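Transcription termination factor NusA (PDB 4MTN) probably takes part in both transcription termination and antitermination, binding the core RNA polymerase and the nascent RNA. Local coordinates at residues F351-L362 with I376-I387. Sequence-based numbering, arbitrary orientation.
Sequences FEDLSVIEPDEL and IVEYAERESERI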
ATOM      1  N   PHE A 351       9.259 -28.064  11.449  1.00 65.61           N
ATOM      2  CA  PHE A 351       9.421 -28.596  10.101  1.00 64.23           C
ATOM      3  C   PHE A 351       8.998 -27.562   9.066  1.00 62.75           C
ATOM      4  O   PHE A 351       9.388 -27.641   7.901  1.00 62.11           O
ATOM      5  CB  PHE A 351       8.617 -29.886   9.925  1.00 50.57           C
ATOM      6  CG  PHE A 351       9.242 -31.083  10.583  1.00 55.68           C
ATOM      7  CD1 PHE A 351      10.220 -31.818   9.931  1.00 51.60           C
ATOM      8  CD2 PHE A 351       8.857 -31.474  11.855  1.00 58.70           C
ATOM      9  CE1 PHE A 351      10.800 -32.918  10.533  1.00 52.47           C
ATOM     10  CE2 PHE A 351       9.434 -32.574  12.462  1.00 60.69           C
ATOM     11  CZ  PHE A 351      10.406 -33.297  11.800  1.00 53.25           C
ATOM     12  N   GLU A 352       8.199 -26.594   9.501  1.00 65.32           N
ATOM     13  CA  GLU A 352       7.796 -25.485   8.646  1.00 66.63           C
ATOM     14  C   GLU A 352       9.012 -24.652   8.259  1.00 61.87           C
ATOM     15  O   GLU A 352       9.148 -24.229   7.111  1.00 60.08           O
ATOM     16  CB  GLU A 352       6.757 -24.605   9.348  1.00 74.54           C
ATOM     17  CG  GLU A 352       5.358 -25.202   9.422  1.00 84.55           C
ATOM     18  CD  GLU A 352       5.233 -26.311  10.454  1.00 94.77           C
ATOM     19  OE1 GLU A 352       6.205 -26.555  11.199  1.00 97.13           O
ATOM     20  OE2 GLU A 352       4.156 -26.940  10.519  1.00 97.19           O
ATOM     21  N   ASP A 353       9.894 -24.429   9.227  1.00 61.34           N
ATOM     22  CA  ASP A 353      11.101 -23.644   9.006  1.00 60.85           C
ATOM     23  C   ASP A 353      12.065 -24.372   8.078  1.00 58.98           C
ATOM     24  O   ASP A 353      12.774 -23.748   7.290  1.00 59.69           O
ATOM     25  CB  ASP A 353      11.790 -23.333  10.336  1.00 65.12           C
ATOM     26  CG  ASP A 353      10.855 -22.694  11.343  1.00 66.72           C
ATOM     27  OD1 ASP A 353       9.889 -22.025  10.920  1.00 68.00           O
ATOM     28  OD2 ASP A 353      11.087 -22.859  12.559  1.00 67.73           O
ATOM     29  N   LEU A 354      12.089 -25.696   8.181  1.00 59.15           N
ATOM     30  CA  LEU A 354      12.988 -26.503   7.370  1.00 57.63           C
ATOM     31  C   LEU A 354      12.492 -26.607   5.932  1.00 56.34           C
ATOM     32  O   LEU A 354      13.287 -26.669   4.997  1.00 53.93           O
ATOM     33  CB  LEU A 354      13.148 -27.899   7.977  1.00 50.82           C
ATOM     34  CG  LEU A 354      14.143 -28.831   7.282  1.00 51.44           C
ATOM     35  CD1 LEU A 354      15.496 -28.153   7.133  1.00 58.68           C
ATOM     36  CD2 LEU A 354      14.275 -30.138   8.046  1.00 52.10           C
ATOM     37  N   SER A 355      11.174 -26.620   5.762  1.00 58.43           N
ATOM     38  CA  SER A 355      10.579 -26.762   4.437  1.00 60.43           C
ATOM     39  C   SER A 355      10.784 -25.509   3.595  1.00 65.57           C
ATOM     40  O   SER A 355      10.838 -25.580   2.368  1.00 69.05           O
ATOM     41  CB  SER A 355       9.086 -27.079   4.552  1.00 59.18           C
ATOM     42  OG  SER A 355       8.398 -26.053   5.244  1.00 62.39           O
ATOM     43  N   VAL A 356      10.897 -24.364   4.260  1.00 66.32           N
ATOM     44  CA  VAL A 356      11.065 -23.092   3.567  1.00 67.89           C
ATOM     45  C   VAL A 356      12.536 -22.708   3.423  1.00 68.18           C
ATOM     46  O   VAL A 356      12.852 -21.619   2.942  1.00 69.25           O
ATOM     47  CB  VAL A 356      10.316 -21.953   4.288  1.00 69.47           C
ATOM     48  CG1 VAL A 356       8.837 -22.283   4.405  1.00 70.05           C
ATOM     49  CG2 VAL A 356      10.923 -21.696   5.657  1.00 69.22           C
ATOM     50  N   ILE A 357      13.432 -23.595   3.847  1.00 67.77           N
ATOM     51  CA  ILE A 357      14.865 -23.329   3.765  1.00 67.30           C
ATOM     52  C   ILE A 357      15.305 -23.157   2.314  1.00 73.17           C
ATOM     53  O   ILE A 357      14.701 -23.716   1.396  1.00 75.74           O
ATOM     54  CB  ILE A 357      15.702 -24.456   4.421  1.00 64.13           C
ATOM     55  CG1 ILE A 357      17.088 -23.939   4.815  1.00 61.98           C
ATOM     56  CG2 ILE A 357      15.832 -25.659   3.495  1.00 62.33           C
ATOM     57  CD1 ILE A 357      17.983 -24.991   5.431  1.00 60.49           C
ATOM     58  N   GLU A 358      16.343 -22.355   2.110  1.00 81.11           N
ATOM     59  CA  GLU A 358      16.933 -22.198   0.792  1.00 86.51           C
ATOM     60  C   GLU A 358      17.758 -23.436   0.465  1.00 85.98           C
ATOM     61  O   GLU A 358      18.652 -23.806   1.228  1.00 92.61           O
ATOM     62  CB  GLU A 358      17.798 -20.938   0.728  1.00 96.31           C
ATOM     63  CG  GLU A 358      18.292 -20.587  -0.668  1.00109.47           C
ATOM     64  CD  GLU A 358      17.186 -20.068  -1.566  1.00115.82           C
ATOM     65  OE1 GLU A 358      16.136 -19.643  -1.039  1.00114.96           O
ATOM     66  OE2 GLU A 358      17.368 -20.083  -2.802  1.00118.95           O
ATOM     67  N   PRO A 359      17.448 -24.090  -0.665  1.00 76.85           N
ATOM     68  CA  PRO A 359      18.137 -25.311  -1.098  1.00 76.27           C
ATOM     69  C   PRO A 359      19.652 -25.143  -1.152  1.00 79.22           C
ATOM     70  O   PRO A 359      20.379 -26.021  -0.690  1.00 80.72           O
ATOM     71  CB  PRO A 359      17.566 -25.557  -2.497  1.00 76.01           C
ATOM     72  CG  PRO A 359      16.220 -24.925  -2.462  1.00 73.42           C
ATOM     73  CD  PRO A 359      16.368 -23.710  -1.593  1.00 74.15           C
ATOM     74  N   ASP A 360      20.110 -24.022  -1.702  1.00 82.91           N
ATOM     75  CA  ASP A 360      21.538 -23.749  -1.829  1.00 88.08           C
ATOM     76  C   ASP A 360      22.225 -23.702  -0.468  1.00 89.49           C
ATOM     77  O   ASP A 360      23.331 -24.219  -0.302  1.00 93.31           O
ATOM     78  CB  ASP A 360      21.761 -22.429  -2.568  1.00 92.04           C
ATOM     79  CG  ASP A 360      20.880 -22.293  -3.793  1.00 95.30           C
ATOM     80  OD1 ASP A 360      20.476 -23.332  -4.355  1.00 94.78           O
ATOM     81  OD2 ASP A 360      20.593 -21.144  -4.193  1.00 97.47           O
ATOM     82  N   GLU A 361      21.562 -23.081   0.500  1.00 87.21           N
ATOM     83  CA  GLU A 361      22.107 -22.955   1.846  1.00 88.16           C
ATOM     84  C   GLU A 361      22.116 -24.297   2.571  1.00 86.92           C
ATOM     85  O   GLU A 361      22.995 -24.563   3.394  1.00 89.74           O
ATOM     86  CB  GLU A 361      21.309 -21.927   2.649  1.00 88.35           C
ATOM     87  CG  GLU A 361      21.464 -20.496   2.159  1.00 89.92           C
ATOM     88  CD  GLU A 361      20.549 -19.526   2.883  1.00 89.28           C
ATOM     89  OE1 GLU A 361      19.484 -19.962   3.369  1.00 88.02           O
ATOM     90  OE2 GLU A 361      20.894 -18.329   2.969  1.00 89.66           O
ATOM     91  N   LEU A 362      21.136 -25.142   2.263  1.00 82.06           N
ATOM     92  CA  LEU A 362      21.050 -26.469   2.863  1.00 76.25           C
ATOM     93  C   LEU A 362      22.124 -27.389   2.291  1.00 73.85           C
ATOM     94  O   LEU A 362      22.608 -28.295   2.972  1.00 73.60           O
ATOM     95  CB  LEU A 362      19.659 -27.070   2.643  1.00 72.24           C
ATOM     96  CG  LEU A 362      19.402 -28.459   3.234  1.00 69.86           C
ATOM     97  CD1 LEU A 362      19.637 -28.460   4.736  1.00 69.21           C
ATOM     98  CD2 LEU A 362      17.993 -28.929   2.908  1.00 68.55           C
ATOM     99  N   ILE A 376      15.088 -33.728   1.425  1.00 55.18           N
ATOM    100  CA  ILE A 376      14.939 -33.264   2.801  1.00 52.40           C
ATOM    101  C   ILE A 376      13.795 -32.262   2.925  1.00 55.73           C
ATOM    102  O   ILE A 376      12.977 -32.347   3.845  1.00 51.13           O
ATOM    103  CB  ILE A 376      16.242 -32.624   3.321  1.00 59.58           C
ATOM    104  CG1 ILE A 376      17.334 -33.688   3.458  1.00 54.23           C
ATOM    105  CG2 ILE A 376      16.010 -31.927   4.655  1.00 52.94           C
ATOM    106  CD1 ILE A 376      18.618 -33.173   4.068  1.00 55.27           C
ATOM    107  N   VAL A 377      13.739 -31.319   1.989  1.00 51.33           N
ATOM    108  CA  VAL A 377      12.679 -30.319   1.962  1.00 60.50           C
ATOM    109  C   VAL A 377      11.307 -30.981   1.844  1.00 60.23           C
ATOM    110  O   VAL A 377      10.351 -30.568   2.501  1.00 62.13           O
ATOM    111  CB  VAL A 377      12.878 -29.321   0.801  1.00 59.64           C
ATOM    112  CG1 VAL A 377      11.688 -28.380   0.684  1.00 50.01           C
ATOM    113  CG2 VAL A 377      14.164 -28.533   0.999  1.00 51.21           C
ATOM    114  N   GLU A 378      11.221 -32.020   1.017  1.00 56.69           N
ATOM    115  CA  GLU A 378       9.968 -32.747   0.830  1.00 59.67           C
ATOM    116  C   GLU A 378       9.533 -33.456   2.111  1.00 60.91           C
ATOM    117  O   GLU A 378       8.338 -33.572   2.389  1.00 61.28           O
ATOM    118  CB  GLU A 378      10.094 -33.757  -0.312  1.00 63.16           C
ATOM    119  CG  GLU A 378      10.228 -33.122  -1.687  1.00 68.99           C
ATOM    120  CD  GLU A 378       9.949 -34.099  -2.813  1.00 74.05           C
ATOM    121  OE1 GLU A 378       9.273 -35.118  -2.562  1.00 76.77           O
ATOM    122  OE2 GLU A 378      10.406 -33.849  -3.948  1.00 76.73           O
ATOM    123  N   TYR A 379      10.504 -33.932   2.885  1.00 58.94           N
ATOM    124  CA  TYR A 379      10.218 -34.533   4.184  1.00 55.57           C
ATOM    125  C   TYR A 379       9.610 -33.508   5.131  1.00 53.51           C
ATOM    126  O   TYR A 379       8.625 -33.786   5.815  1.00 53.56           O
ATOM    127  CB  TYR A 379      11.485 -35.121   4.806  1.00 51.30           C
ATOM    128  CG  TYR A 379      11.752 -36.558   4.430  1.00 54.49           C
ATOM    129  CD1 TYR A 379      11.124 -37.599   5.100  1.00 57.46           C
ATOM    130  CD2 TYR A 379      12.641 -36.875   3.413  1.00 55.58           C
ATOM    131  CE1 TYR A 379      11.369 -38.917   4.763  1.00 58.17           C
ATOM    132  CE2 TYR A 379      12.892 -38.186   3.069  1.00 59.22           C
ATOM    133  CZ  TYR A 379      12.254 -39.204   3.746  1.00 59.01           C
ATOM    134  OH  TYR A 379      12.505 -40.513   3.404  1.00 57.47           O
ATOM    135  N   ALA A 380      10.211 -32.323   5.164  1.00 50.21           N
ATOM    136  CA  ALA A 380       9.753 -31.252   6.039  1.00 57.10           C
ATOM    137  C   ALA A 380       8.355 -30.786   5.645  1.00 55.26           C
ATOM    138  O   ALA A 380       7.540 -30.460   6.505  1.00 55.87           O
ATOM    139  CB  ALA A 380      10.731 -30.089   6.008  1.00 54.76           C
ATOM    140  N   GLU A 381       8.084 -30.760   4.345  1.00 55.67           N
ATOM    141  CA  GLU A 381       6.766 -30.383   3.848  1.00 57.73           C
ATOM    142  C   GLU A 381       5.713 -31.396   4.287  1.00 56.23           C
ATOM    143  O   GLU A 381       4.643 -31.022   4.768  1.00 54.79           O
ATOM    144  CB  GLU A 381       6.777 -30.261   2.323  1.00 60.82           C
ATOM    145  CG  GLU A 381       7.542 -29.057   1.800  1.00 68.03           C
ATOM    146  CD  GLU A 381       7.598 -29.014   0.285  1.00 76.66           C
ATOM    147  OE1 GLU A 381       7.174 -29.998  -0.356  1.00 81.12           O
ATOM    148  OE2 GLU A 381       8.067 -27.994  -0.265  1.00 77.77           O
ATOM    149  N   ARG A 382       6.028 -32.676   4.118  1.00 57.15           N
ATOM    150  CA  ARG A 382       5.130 -33.754   4.517  1.00 58.22           C
ATOM    151  C   ARG A 382       4.897 -33.762   6.024  1.00 59.05           C
ATOM    152  O   ARG A 382       3.760 -33.854   6.485  1.00 58.99           O
ATOM    153  CB  ARG A 382       5.685 -35.110   4.077  1.00 58.32           C
ATOM    154  CG  ARG A 382       5.427 -35.458   2.624  1.00 50.42           C
ATOM    155  CD  ARG A 382       5.984 -36.834   2.288  1.00 54.05           C
ATOM    156  NE  ARG A 382       5.477 -37.868   3.188  1.00 51.11           N
ATOM    157  CZ  ARG A 382       4.350 -38.545   2.990  1.00 57.74           C
ATOM    158  NH1 ARG A 382       3.604 -38.297   1.922  1.00 58.45           N
ATOM    159  NH2 ARG A 382       3.968 -39.470   3.859  1.00 51.94           N
ATOM    160  N   GLU A 383       5.983 -33.671   6.784  1.00 57.79           N
ATOM    161  CA  GLU A 383       5.904 -33.754   8.236  1.00 57.79           C
ATOM    162  C   GLU A 383       5.180 -32.550   8.829  1.00 58.01           C
ATOM    163  O   GLU A 383       4.419 -32.687   9.785  1.00 58.75           O
ATOM    164  CB  GLU A 383       7.301 -33.884   8.843  1.00 57.87           C
ATOM    165  CG  GLU A 383       7.294 -34.305  10.301  1.00 66.26           C
ATOM    166  CD  GLU A 383       6.534 -35.598  10.533  1.00 71.34           C
ATOM    167  OE1 GLU A 383       6.604 -36.500   9.672  1.00 69.75           O
ATOM    168  OE2 GLU A 383       5.861 -35.710  11.580  1.00 75.28           O
ATOM    169  N   SER A 384       5.419 -31.373   8.260  1.00 57.65           N
ATOM    170  CA  SER A 384       4.700 -30.174   8.675  1.00 61.39           C
ATOM    171  C   SER A 384       3.213 -30.330   8.393  1.00 63.32           C
ATOM    172  O   SER A 384       2.369 -29.935   9.199  1.00 67.67           O
ATOM    173  CB  SER A 384       5.244 -28.938   7.961  1.00 62.46           C
ATOM    174  OG  SER A 384       4.314 -27.871   8.015  1.00 65.87           O
ATOM    175  N   GLU A 385       2.900 -30.919   7.244  1.00 63.66           N
ATOM    176  CA  GLU A 385       1.518 -31.133   6.838  1.00 67.58           C
ATOM    177  C   GLU A 385       0.826 -32.162   7.728  1.00 61.60           C
ATOM    178  O   GLU A 385      -0.345 -32.004   8.074  1.00 60.25           O
ATOM    179  CB  GLU A 385       1.462 -31.574   5.374  1.00 77.47           C
ATOM    180  CG  GLU A 385       0.059 -31.677   4.804  1.00 89.50           C
ATOM    181  CD  GLU A 385       0.059 -31.989   3.320  1.00 99.60           C
ATOM    182  OE1 GLU A 385       1.154 -32.013   2.718  1.00102.69           O
ATOM    183  OE2 GLU A 385      -1.034 -32.208   2.757  1.00102.04           O
ATOM    184  N   ARG A 386       1.554 -33.212   8.097  1.00 54.63           N
ATOM    185  CA  ARG A 386       0.999 -34.265   8.941  1.00 55.33           C
ATOM    186  C   ARG A 386       0.789 -33.778  10.371  1.00 59.58           C
ATOM    187  O   ARG A 386      -0.184 -34.148  11.023  1.00 62.66           O
ATOM    188  CB  ARG A 386       1.904 -35.498   8.944  1.00 52.79           C
ATOM    189  CG  ARG A 386       1.294 -36.691   9.663  1.00 62.09           C
ATOM    190  CD  ARG A 386       2.300 -37.805   9.879  1.00 65.78           C
ATOM    191  NE  ARG A 386       1.687 -38.970  10.509  1.00 75.53           N
ATOM    192  CZ  ARG A 386       1.513 -39.107  11.821  1.00 82.99           C
ATOM    193  NH1 ARG A 386       1.908 -38.148  12.648  1.00 85.79           N
ATOM    194  NH2 ARG A 386       0.946 -40.203  12.306  1.00 86.21           N
ATOM    195  N   ILE A 387       1.713 -32.954  10.852  1.00 60.65           N
ATOM    196  CA  ILE A 387       1.609 -32.384  12.190  1.00 63.16           C
ATOM    197  C   ILE A 387       0.379 -31.486  12.293  1.00 66.00           C
ATOM    198  O   ILE A 387      -0.347 -31.523  13.289  1.00 68.55           O
ATOM    199  CB  ILE A 387       2.879 -31.587  12.563  1.00 62.42           C
ATOM    200  CG1 ILE A 387       4.021 -32.544  12.908  1.00 62.96           C
ATOM    201  CG2 ILE A 387       2.615 -30.656  13.737  1.00 60.46           C
ATOM    202  CD1 ILE A 387       5.348 -31.856  13.138  1.00 62.76           C
TER
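Ser384 OG donates a hydrogen bond to Glu352 OE2 over 2.7 Å, the one hydrogen bond between 351-362 and 376-387. The hydroxyl meets the carboxylate from above its plane, 61° out of it. The CB of Glu352 points away from the long helix, and a bend at chi2 brings the carboxylate back to the serine. OE1 of the same group makes a weak hydrogen bond to Ser350 OG, so both carboxylate oxygens have partners. Three residues on, Ser355 OG donates to Glu352 O within the same short helix, while Ser355 CB rests against Ala380 CB and Glu381 CG.

Phe351 is the knob of the contact, set in a hole formed by Ala380, Glu383, Ser384 and Ile387. Glu383 CG lies over the ring face, 3.4 Å from the centroid of Phe351, a CH-pi contact almost on the ring normal. A chi1 of -166° swings Glu383 CG opposite the main-chain nitrogen, which carries its methylenes across the ring; Ile387 CD1 approaches Phe351 CD2 obliquely at 3.8 Å. The small Ala380 lets the backbones come close: its CB is 3.4 Å from Phe351 O and also meets Leu354 CB. Farther along, Val377 CG1 packs on Ser355 O, and Leu362 CD2 reaches Ile376 CG2 at 4.0 Å.

Helix 351-355 runs roughly antiparallel to this part of helix 370-399, the axes 7.8 Å apart at 147°, within the helix-hairpin-helix domain. Leu343 of helix 337-345 covers Leu354, Ile357 and Leu362, Ala328 and Tyr329 of helix 316-330 touch Phe351 and Leu354, and Asp353 forms a salt bridge with Arg278 of strand 278-282.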